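Local coordinates for quinone reductase (Klebsiella pneumoniae subsp. pneumoniae, PDB 4GI5), which binds FAD and probably reduces quinones with electrons taken from NAD(P)H, working as a pair of identical subunits, at residues F44-L49 with L234-D239; V116-F120 with M131-I135; R158-T163 with F204-F208. All coordinates share one frame; numbering follows the deposited sequence.

Contact 1. Residues F44-L49 with L234-D239; sequences FAIRHL and LAERLD
H48 reaches from helix 37-51 toward helix 224-239 and lays one face of its imidazole against the methyl group of A235. Its course is a worked example of how one side chain can span an apolar seam and its wet rim. CG stands anti to the backbone N (chi1 -164°), which swings the ring out from CB across the gap. ND1, on the inner side, approaches CB of L238 at 4.0 Å; CD2 lies at a like distance from A235 CB, and that methyl sits over the ring face in a CH-pi contact, 4.0 Å from the centroid. NE2, the outer nitrogen, comes 3.7 Å from A235 CB and uses its ring edge for a water 3.2 Å away. The same water donates to OD2 of D239, although that separation is modelled so short that the strength of the link is doubtful.

In the flavodoxin-like fold these two helices lie side by side on one face of the parallel sheet, here crossing at -42° with their local axes 10.3 Å apart. The sheet-facing residues are aliphatic: L238 puts CD1 against A45, 3.8 Å from its CB, where the small residue lets the leucine come close, while L49 and L238 meet more loosely through their CD2 methyls. L49 also rests on V56, and L234 on I172 and L214 of the strands beneath.

F44 extends the seam by one turn. Its ring slides past L234 in the opposite direction, CD2 to CD2 at 3.8 Å, and receives A235 CB at its edge, in plane.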
loop_
_atom_site.group_PDB
_atom_site.type_symbol
_atom_site.label_atom_id
_atom_site.label_comp_id
_atom_site.label_asym_id
_atom_site.label_seq_id
_atom_site.Cartn_x
_atom_site.Cartn_y
_atom_site.Cartn_z
ATOM N N PHE B 44 -8.666 -24.237 -3.108
ATOM C CA PHE B 44 -9.285 -24.768 -1.934
ATOM C C PHE B 44 -10.463 -23.941 -1.550
ATOM O O PHE B 44 -11.555 -24.467 -1.238
ATOM C CB PHE B 44 -8.269 -24.912 -0.792
ATOM C CG PHE B 44 -8.840 -25.470 0.458
ATOM C CD1 PHE B 44 -8.867 -26.882 0.626
ATOM C CD2 PHE B 44 -9.463 -24.667 1.370
ATOM C CE1 PHE B 44 -9.457 -27.430 1.747
ATOM C CE2 PHE B 44 -10.088 -25.182 2.518
ATOM C CZ PHE B 44 -10.059 -26.577 2.718
ATOM N N ALA B 45 -10.287 -22.595 -1.469
ATOM C CA ALA B 45 -11.379 -21.759 -0.999
ATOM C C ALA B 45 -12.574 -21.794 -1.943
ATOM O O ALA B 45 -13.746 -21.881 -1.478
ATOM C CB ALA B 45 -10.939 -20.281 -0.887
ATOM N N ILE B 46 -12.292 -21.741 -3.226
ATOM C CA ILE B 46 -13.371 -21.709 -4.233
ATOM C C ILE B 46 -14.155 -23.053 -4.093
ATOM O O ILE B 46 -15.421 -23.028 -3.970
ATOM C CB ILE B 46 -12.829 -21.622 -5.615
ATOM C CG1 ILE B 46 -12.285 -20.201 -5.912
ATOM C CG2 ILE B 46 -13.912 -21.803 -6.684
ATOM C CD1 ILE B 46 -11.455 -20.125 -7.122
ATOM N N ARG B 47 -13.417 -24.147 -4.073
ATOM C CA ARG B 47 -14.136 -25.465 -3.916
ATOM C C ARG B 47 -14.869 -25.596 -2.632
ATOM O O ARG B 47 -16.020 -26.163 -2.598
ATOM C CB ARG B 47 -13.207 -26.620 -4.175
ATOM C CG ARG B 47 -12.677 -26.599 -5.557
ATOM C CD ARG B 47 -11.852 -27.859 -5.843
ATOM N NE ARG B 47 -10.997 -27.618 -7.021
ATOM C CZ ARG B 47 -9.651 -27.554 -7.005
ATOM N NH1 ARG B 47 -8.957 -27.698 -5.854
ATOM N NH2 ARG B 47 -8.992 -27.316 -8.143
ATOM N N HIS B 48 -14.294 -25.148 -1.529
ATOM C CA HIS B 48 -14.941 -25.226 -0.255
ATOM C C HIS B 48 -16.253 -24.467 -0.267
ATOM O O HIS B 48 -17.296 -24.908 0.310
ATOM C CB HIS B 48 -13.998 -24.728 0.863
ATOM C CG HIS B 48 -14.442 -25.111 2.211
ATOM N ND1 HIS B 48 -15.258 -24.326 2.968
ATOM C CD2 HIS B 48 -14.249 -26.259 2.915
ATOM C CE1 HIS B 48 -15.499 -24.923 4.117
ATOM N NE2 HIS B 48 -14.897 -26.093 4.109
ATOM N N LEU B 49 -16.225 -23.232 -0.804
ATOM C CA LEU B 49 -17.441 -22.395 -0.838
ATOM C C LEU B 49 -18.537 -23.011 -1.777
ATOM O O LEU B 49 -19.741 -22.983 -1.398
ATOM C CB LEU B 49 -17.092 -21.008 -1.338
ATOM C CG LEU B 49 -16.377 -20.177 -0.272
ATOM C CD1 LEU B 49 -15.752 -18.974 -0.995
ATOM C CD2 LEU B 49 -17.283 -19.780 0.891
ATOM N N LEU B 234 -8.309 -21.848 7.021
ATOM C CA LEU B 234 -9.050 -21.282 5.958
ATOM C C LEU B 234 -10.513 -21.814 5.942
ATOM O O LEU B 234 -11.460 -21.093 5.845
ATOM C CB LEU B 234 -8.292 -21.490 4.663
ATOM C CG LEU B 234 -8.974 -21.073 3.381
ATOM C CD1 LEU B 234 -9.358 -19.627 3.373
ATOM C CD2 LEU B 234 -8.037 -21.292 2.179
ATOM N N ALA B 235 -10.652 -23.114 6.061
ATOM C CA ALA B 235 -11.981 -23.668 5.972
ATOM C C ALA B 235 -12.822 -23.135 7.130
ATOM O O ALA B 235 -14.023 -22.839 6.930
ATOM C CB ALA B 235 -11.855 -25.257 5.971
ATOM N N GLU B 236 -12.234 -23.007 8.286
ATOM C CA GLU B 236 -12.937 -22.515 9.500
ATOM C C GLU B 236 -13.389 -21.090 9.286
ATOM O O GLU B 236 -14.505 -20.745 9.593
ATOM C CB GLU B 236 -12.081 -22.683 10.784
ATOM C CG GLU B 236 -12.353 -21.809 12.021
ATOM C CD GLU B 236 -13.720 -21.805 12.565
ATOM O OE1 GLU B 236 -14.411 -22.834 12.398
ATOM O OE2 GLU B 236 -14.099 -20.776 13.216
ATOM N N ARG B 237 -12.533 -20.231 8.669
ATOM C CA ARG B 237 -13.015 -18.905 8.331
ATOM C C ARG B 237 -14.116 -18.846 7.309
ATOM O O ARG B 237 -15.081 -18.070 7.407
ATOM C CB ARG B 237 -11.792 -17.966 7.878
ATOM C CG ARG B 237 -10.729 -17.748 8.937
ATOM C CD ARG B 237 -11.168 -17.126 10.287
ATOM N NE ARG B 237 -12.005 -16.020 9.993
ATOM C CZ ARG B 237 -11.550 -14.744 9.863
ATOM N NH1 ARG B 237 -10.298 -14.513 10.005
ATOM N NH2 ARG B 237 -12.356 -13.808 9.513
ATOM N N LEU B 238 -14.005 -19.668 6.278
ATOM C CA LEU B 238 -15.003 -19.682 5.257
ATOM C C LEU B 238 -16.374 -20.233 5.776
ATOM O O LEU B 238 -17.416 -19.847 5.284
ATOM C CB LEU B 238 -14.470 -20.546 4.099
ATOM C CG LEU B 238 -13.282 -19.948 3.317
ATOM C CD1 LEU B 238 -12.803 -20.943 2.300
ATOM C CD2 LEU B 238 -13.594 -18.588 2.671
ATOM N N ASP B 239 -16.311 -21.112 6.725
ATOM C CA ASP B 239 -17.534 -21.715 7.382
ATOM C C ASP B 239 -18.231 -20.678 8.253
ATOM O O ASP B 239 -19.397 -20.857 8.575
ATOM C CB ASP B 239 -17.092 -22.920 8.262
ATOM C CG ASP B 239 -16.699 -24.142 7.450
ATOM O OD1 ASP B 239 -17.017 -24.148 6.283
ATOM O OD2 ASP B 239 -16.071 -25.075 7.996
HETATM O O HOH W 1 -15.187 -27.249 7.058
#

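Contact 2. Residues V116-F120 with M131-I135; sequences VIFQF and MKGWI
F118 turns the edge of its ring toward the face of W134, an offset edge-to-face pair with planes at 78° and centroids 5.6 Å apart. CE2 leads, 3.6 Å from CZ3 at the rim of the indole. Near the plane of the phenylalanine, at its edge, lies the selenium of M131, a selenomethionine, while CD1 of I135 sits at the edge of the indole. The motif is the beginning of a beta-alpha-beta crossover in the flavodoxin-like fold: strand 115-121 is central in the parallel sheet, helix 129-138 covers one side of it, and the chain later returns as the neighbouring strand 168-174.

F120 supplies the third ring. The M131 side chain crosses it at about a right angle and brings its selenium obliquely to 4.1 Å from the centroid, a Met-aromatic contact that is tight at CD1. The phenylalanine gets there with CG between its backbone N and carbonyl carbon (chi1 58°), turned toward the helix.

Polar groups in this buried layer find partners beyond it. W134 NE1 bonds to E106, and Q119, pointing away from the helix, bonds through NE2 to the carbonyl of the FAD-binding N38. I135 packs on W124 of the second subunit. Bent at chi3, the M131 chain ends with CE lying 3.4 Å from the carbonyl oxygen of Q119.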
loop_
_atom_site.group_PDB
_atom_site.type_symbol
_atom_site.label_atom_id
_atom_site.label_comp_id
_atom_site.label_asym_id
_atom_site.label_seq_id
_atom_site.Cartn_x
_atom_site.Cartn_y
_atom_site.Cartn_z
ATOM N N VAL B 116 -16.925 -10.192 -0.087
ATOM C CA VAL B 116 -15.817 -9.962 -0.980
ATOM C C VAL B 116 -14.527 -10.306 -0.259
ATOM O O VAL B 116 -14.257 -9.785 0.851
ATOM C CB VAL B 116 -15.742 -8.505 -1.427
ATOM C CG1 VAL B 116 -14.630 -8.267 -2.458
ATOM C CG2 VAL B 116 -17.040 -8.098 -2.108
ATOM N N ILE B 117 -13.735 -11.195 -0.839
ATOM C CA ILE B 117 -12.528 -11.656 -0.231
ATOM C C ILE B 117 -11.348 -11.232 -1.114
ATOM O O ILE B 117 -11.420 -11.349 -2.332
ATOM C CB ILE B 117 -12.475 -13.192 -0.067
ATOM C CG1 ILE B 117 -13.608 -13.633 0.830
ATOM C CG2 ILE B 117 -11.119 -13.646 0.481
ATOM C CD1 ILE B 117 -13.823 -15.132 0.904
ATOM N N PHE B 118 -10.332 -10.608 -0.511
ATOM C CA PHE B 118 -9.116 -10.194 -1.216
ATOM C C PHE B 118 -8.002 -11.126 -0.775
ATOM O O PHE B 118 -7.626 -11.156 0.414
ATOM C CB PHE B 118 -8.713 -8.742 -0.872
ATOM C CG PHE B 118 -9.750 -7.726 -1.271
ATOM C CD1 PHE B 118 -10.912 -7.534 -0.550
ATOM C CD2 PHE B 118 -9.546 -7.001 -2.421
ATOM C CE1 PHE B 118 -11.849 -6.564 -0.968
ATOM C CE2 PHE B 118 -10.457 -6.021 -2.781
ATOM C CZ PHE B 118 -11.567 -5.856 -2.110
ATOM N N GLN B 119 -7.396 -11.843 -1.735
ATOM C CA GLN B 119 -6.383 -12.785 -1.433
ATOM C C GLN B 119 -5.088 -12.434 -2.169
ATOM O O GLN B 119 -5.093 -12.234 -3.372
ATOM C CB GLN B 119 -6.758 -14.209 -1.872
ATOM C CG GLN B 119 -5.767 -15.211 -1.496
ATOM C CD GLN B 119 -5.965 -16.540 -2.131
ATOM O OE1 GLN B 119 -7.074 -16.909 -2.490
ATOM N NE2 GLN B 119 -4.861 -17.276 -2.238
ATOM N N PHE B 120 -4.015 -12.302 -1.373
ATOM C CA PHE B 120 -2.720 -11.873 -1.880
ATOM C C PHE B 120 -1.563 -12.229 -0.978
ATOM O O PHE B 120 -1.712 -12.313 0.224
ATOM C CB PHE B 120 -2.717 -10.366 -2.164
ATOM C CG PHE B 120 -3.037 -9.510 -0.973
ATOM C CD1 PHE B 120 -4.348 -9.225 -0.676
ATOM C CD2 PHE B 120 -2.030 -8.939 -0.184
ATOM C CE1 PHE B 120 -4.681 -8.470 0.417
ATOM C CE2 PHE B 120 -2.343 -8.085 0.862
ATOM C CZ PHE B 120 -3.684 -7.902 1.209
HETATM N N MSE B 131 -3.074 -5.634 -7.655
HETATM C CA MSE B 131 -4.263 -5.542 -6.763
HETATM C C MSE B 131 -4.504 -4.077 -6.378
HETATM O O MSE B 131 -5.652 -3.608 -6.348
HETATM C CB MSE B 131 -4.297 -6.434 -5.478
HETATM C CG MSE B 131 -5.816 -6.602 -4.868
HETATM SE SE MSE B 131 -5.351 -7.601 -3.316
HETATM C CE MSE B 131 -6.149 -9.174 -4.358
ATOM N N LYS B 132 -3.457 -3.357 -6.032
ATOM C CA LYS B 132 -3.598 -1.925 -5.778
ATOM C C LYS B 132 -4.164 -1.233 -7.012
ATOM O O LYS B 132 -4.968 -0.304 -6.903
ATOM C CB LYS B 132 -2.261 -1.311 -5.479
ATOM C CG LYS B 132 -2.272 0.201 -5.136
ATOM C CD LYS B 132 -3.126 0.383 -3.879
ATOM C CE LYS B 132 -3.360 1.778 -3.502
ATOM N NZ LYS B 132 -3.185 2.987 -4.276
ATOM N N GLY B 133 -3.819 -1.694 -8.199
ATOM C CA GLY B 133 -4.392 -1.111 -9.407
ATOM C C GLY B 133 -5.859 -1.425 -9.650
ATOM O O GLY B 133 -6.548 -0.598 -10.226
ATOM N N TRP B 134 -6.318 -2.571 -9.190
ATOM C CA TRP B 134 -7.716 -2.853 -9.087
ATOM C C TRP B 134 -8.452 -1.858 -8.197
ATOM O O TRP B 134 -9.443 -1.246 -8.623
ATOM C CB TRP B 134 -7.938 -4.264 -8.716
ATOM C CG TRP B 134 -9.322 -4.752 -8.654
ATOM C CD1 TRP B 134 -9.988 -5.478 -9.701
ATOM C CD2 TRP B 134 -10.283 -4.618 -7.620
ATOM N NE1 TRP B 134 -11.270 -5.829 -9.275
ATOM C CE2 TRP B 134 -11.506 -5.263 -8.066
ATOM C CE3 TRP B 134 -10.282 -3.986 -6.357
ATOM C CZ2 TRP B 134 -12.644 -5.296 -7.273
ATOM C CZ3 TRP B 134 -11.444 -4.042 -5.560
ATOM C CH2 TRP B 134 -12.588 -4.733 -6.036
ATOM N N ILE B 135 -7.902 -1.602 -7.011
ATOM C CA ILE B 135 -8.461 -0.575 -6.143
ATOM C C ILE B 135 -8.498 0.738 -6.866
ATOM O O ILE B 135 -9.550 1.432 -6.930
ATOM C CB ILE B 135 -7.718 -0.479 -4.802
ATOM C CG1 ILE B 135 -7.861 -1.777 -4.044
ATOM C CG2 ILE B 135 -8.155 0.759 -4.017
ATOM C CD1 ILE B 135 -9.201 -1.929 -3.344
#

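Contact 3. Residues R158-T163 with F204-F208; sequences RYGEGT and FYPGF
R158 and Y205 form the one side-chain bond among three hydrogen bonds that join the two loops. NH1 donates to Y205 OH at 3.0 Å, nearly straight (162°) and in the guanidinium plane; NE of the same arginine is held by Q252. The other two bonds are between backbones: Y159 N to Y205 O at 2.9 Å and G160 N to F204 O at 3.1 Å. F204 O has a second donor, G207 N, arriving from the opposite face of its carbonyl plane. That inner bond belongs to a Schellman motif ending helix 196-204, with G207 at positive phi as its C-prime residue, so the cross-link grips the helix terminus itself.

Flat groups form the second kind of contact. Y205 directs a ring edge at the face of Y159, planes at 62°, with CD2 3.5 Å from CZ. Its own face carries the extended R158 chain, whose CD makes a CH-pi contact 4.0 Å from the centroid. F204 instead presents a face to backbone: G160 N lies 3.3 Å above the plane, over the ring centre, and the Y159 carbonyl carbon sits nearer the rim.

Close main-chain approach is the third. G160, G162 and G207 all have positive phi, and their lack of side chains lets the two backbones come close; G162 CA lies 3.5 Å from P206 O in a CA-H...O contact.

The tyrosines carry the contact to the dimer interface: Y159 OH bonds to N188 of the second subunit, Y205 meets W124 of that subunit edge-to-face, and both tyrosines pack on its F125. W124 and F125 of that subunit bind FAD, so the contact is consistent with a backing for the flavin pocket across the interface.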
loop_
_atom_site.group_PDB
_atom_site.type_symbol
_atom_site.label_atom_id
_atom_site.label_comp_id
_atom_site.label_asym_id
_atom_site.label_seq_id
_atom_site.Cartn_x
_atom_site.Cartn_y
_atom_site.Cartn_z
ATOM N N ARG B 158 -19.097 7.695 3.919
ATOM C CA ARG B 158 -17.962 6.789 4.034
ATOM C C ARG B 158 -17.757 6.437 5.473
ATOM O O ARG B 158 -18.396 6.959 6.380
ATOM C CB ARG B 158 -16.761 7.551 3.490
ATOM C CG ARG B 158 -16.283 8.699 4.351
ATOM C CD ARG B 158 -15.018 9.319 3.806
ATOM N NE ARG B 158 -14.449 10.347 4.655
ATOM C CZ ARG B 158 -13.410 11.094 4.357
ATOM N NH1 ARG B 158 -12.770 10.965 3.178
ATOM N NH2 ARG B 158 -12.923 11.905 5.284
ATOM N N TYR B 159 -16.876 5.478 5.685
ATOM C CA TYR B 159 -16.484 4.943 6.926
ATOM C C TYR B 159 -17.680 4.326 7.688
ATOM O O TYR B 159 -18.213 4.923 8.630
ATOM C CB TYR B 159 -15.680 5.911 7.766
ATOM C CG TYR B 159 -14.275 6.232 7.236
ATOM C CD1 TYR B 159 -13.414 5.213 6.915
ATOM C CD2 TYR B 159 -13.862 7.519 7.032
ATOM C CE1 TYR B 159 -12.117 5.459 6.485
ATOM C CE2 TYR B 159 -12.547 7.827 6.601
ATOM C CZ TYR B 159 -11.648 6.741 6.359
ATOM O OH TYR B 159 -10.381 7.033 5.908
ATOM N N GLY B 160 -18.073 3.163 7.194
ATOM C CA GLY B 160 -19.283 2.477 7.660
ATOM C C GLY B 160 -20.558 2.854 6.919
ATOM O O GLY B 160 -21.642 2.413 7.332
ATOM N N GLU B 161 -20.456 3.692 5.895
ATOM C CA GLU B 161 -21.502 4.038 4.963
ATOM C C GLU B 161 -20.874 3.973 3.589
ATOM O O GLU B 161 -19.607 3.940 3.473
ATOM C CB GLU B 161 -21.938 5.485 5.159
ATOM C CG GLU B 161 -22.647 5.753 6.391
ATOM C CD GLU B 161 -23.021 7.244 6.490
ATOM O OE1 GLU B 161 -22.635 7.837 7.448
ATOM O OE2 GLU B 161 -23.609 7.798 5.532
ATOM N N GLY B 162 -21.709 3.988 2.590
ATOM C CA GLY B 162 -21.301 3.948 1.204
ATOM C C GLY B 162 -21.976 2.867 0.436
ATOM O O GLY B 162 -22.881 2.156 0.965
ATOM N N THR B 163 -21.456 2.652 -0.789
ATOM C CA THR B 163 -22.018 1.720 -1.730
ATOM C C THR B 163 -22.021 0.324 -1.234
ATOM O O THR B 163 -22.924 -0.450 -1.598
ATOM C CB THR B 163 -21.296 1.875 -3.105
ATOM O OG1 THR B 163 -21.521 3.207 -3.537
ATOM C CG2 THR B 163 -21.813 0.938 -4.162
ATOM N N PHE B 204 -13.466 -0.595 5.034
ATOM C CA PHE B 204 -14.478 0.090 5.885
ATOM C C PHE B 204 -14.875 1.399 5.220
ATOM O O PHE B 204 -16.064 1.832 5.291
ATOM C CB PHE B 204 -13.886 0.383 7.226
ATOM C CG PHE B 204 -14.875 0.973 8.241
ATOM C CD1 PHE B 204 -16.058 0.286 8.635
ATOM C CD2 PHE B 204 -14.583 2.198 8.794
ATOM C CE1 PHE B 204 -16.945 0.828 9.510
ATOM C CE2 PHE B 204 -15.447 2.734 9.726
ATOM C CZ PHE B 204 -16.598 2.057 10.036
ATOM N N TYR B 205 -13.959 2.074 4.530
ATOM C CA TYR B 205 -14.208 3.378 3.871
ATOM C C TYR B 205 -15.468 3.358 3.001
ATOM O O TYR B 205 -16.350 4.173 3.191
ATOM C CB TYR B 205 -12.917 3.851 3.110
ATOM C CG TYR B 205 -12.993 5.199 2.501
ATOM C CD1 TYR B 205 -13.898 5.494 1.487
ATOM C CD2 TYR B 205 -12.088 6.192 2.918
ATOM C CE1 TYR B 205 -13.942 6.778 0.970
ATOM C CE2 TYR B 205 -12.100 7.437 2.372
ATOM C CZ TYR B 205 -13.044 7.734 1.432
ATOM O OH TYR B 205 -13.132 9.036 0.971
ATOM N N PRO B 206 -15.608 2.457 2.019
ATOM C CA PRO B 206 -16.818 2.462 1.174
ATOM C C PRO B 206 -18.001 1.622 1.763
ATOM O O PRO B 206 -18.983 1.368 1.068
ATOM C CB PRO B 206 -16.297 1.875 -0.153
ATOM C CG PRO B 206 -15.216 0.925 0.296
ATOM C CD PRO B 206 -14.525 1.637 1.383
ATOM N N GLY B 207 -17.865 1.202 2.985
ATOM C CA GLY B 207 -18.955 0.705 3.815
ATOM C C GLY B 207 -19.038 -0.759 4.096
ATOM O O GLY B 207 -20.024 -1.217 4.675
ATOM N N PHE B 208 -17.990 -1.551 3.775
ATOM C CA PHE B 208 -17.975 -2.944 4.131
ATOM C C PHE B 208 -18.011 -3.095 5.641
ATOM O O PHE B 208 -17.440 -2.283 6.348
ATOM C CB PHE B 208 -16.738 -3.676 3.673
ATOM C CG PHE B 208 -16.723 -4.006 2.181
ATOM C CD1 PHE B 208 -17.517 -4.999 1.624
ATOM C CD2 PHE B 208 -15.824 -3.400 1.353
ATOM C CE1 PHE B 208 -17.397 -5.301 0.276
ATOM C CE2 PHE B 208 -15.723 -3.717 0.041
ATOM C CZ PHE B 208 -16.512 -4.695 -0.526
#

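Overall arrangement
Contact 2 is the deepest of the three, wholly buried, whereas contacts 1 and 3 each run from the interior toward solvent or partner. Contacts 1 and 2 share the parallel sheet: L238 touches I117 of strand 115-121, while helix 129-138 packs on the side chains of F118 and F120. Contact 3 lies beyond one end of strand 209-216 and meets contact 2 where F208 packs on V116. The chemistry follows position: ring and selenium packing without hydrogen bonds between the segments in contact 2, mainly apolar packing with a water at the rim in contact 1, and hydrogen bonds, ring contacts and close glycine backbones in contact 3. Contacts 2 and 3, unlike contact 1, also reach the second subunit.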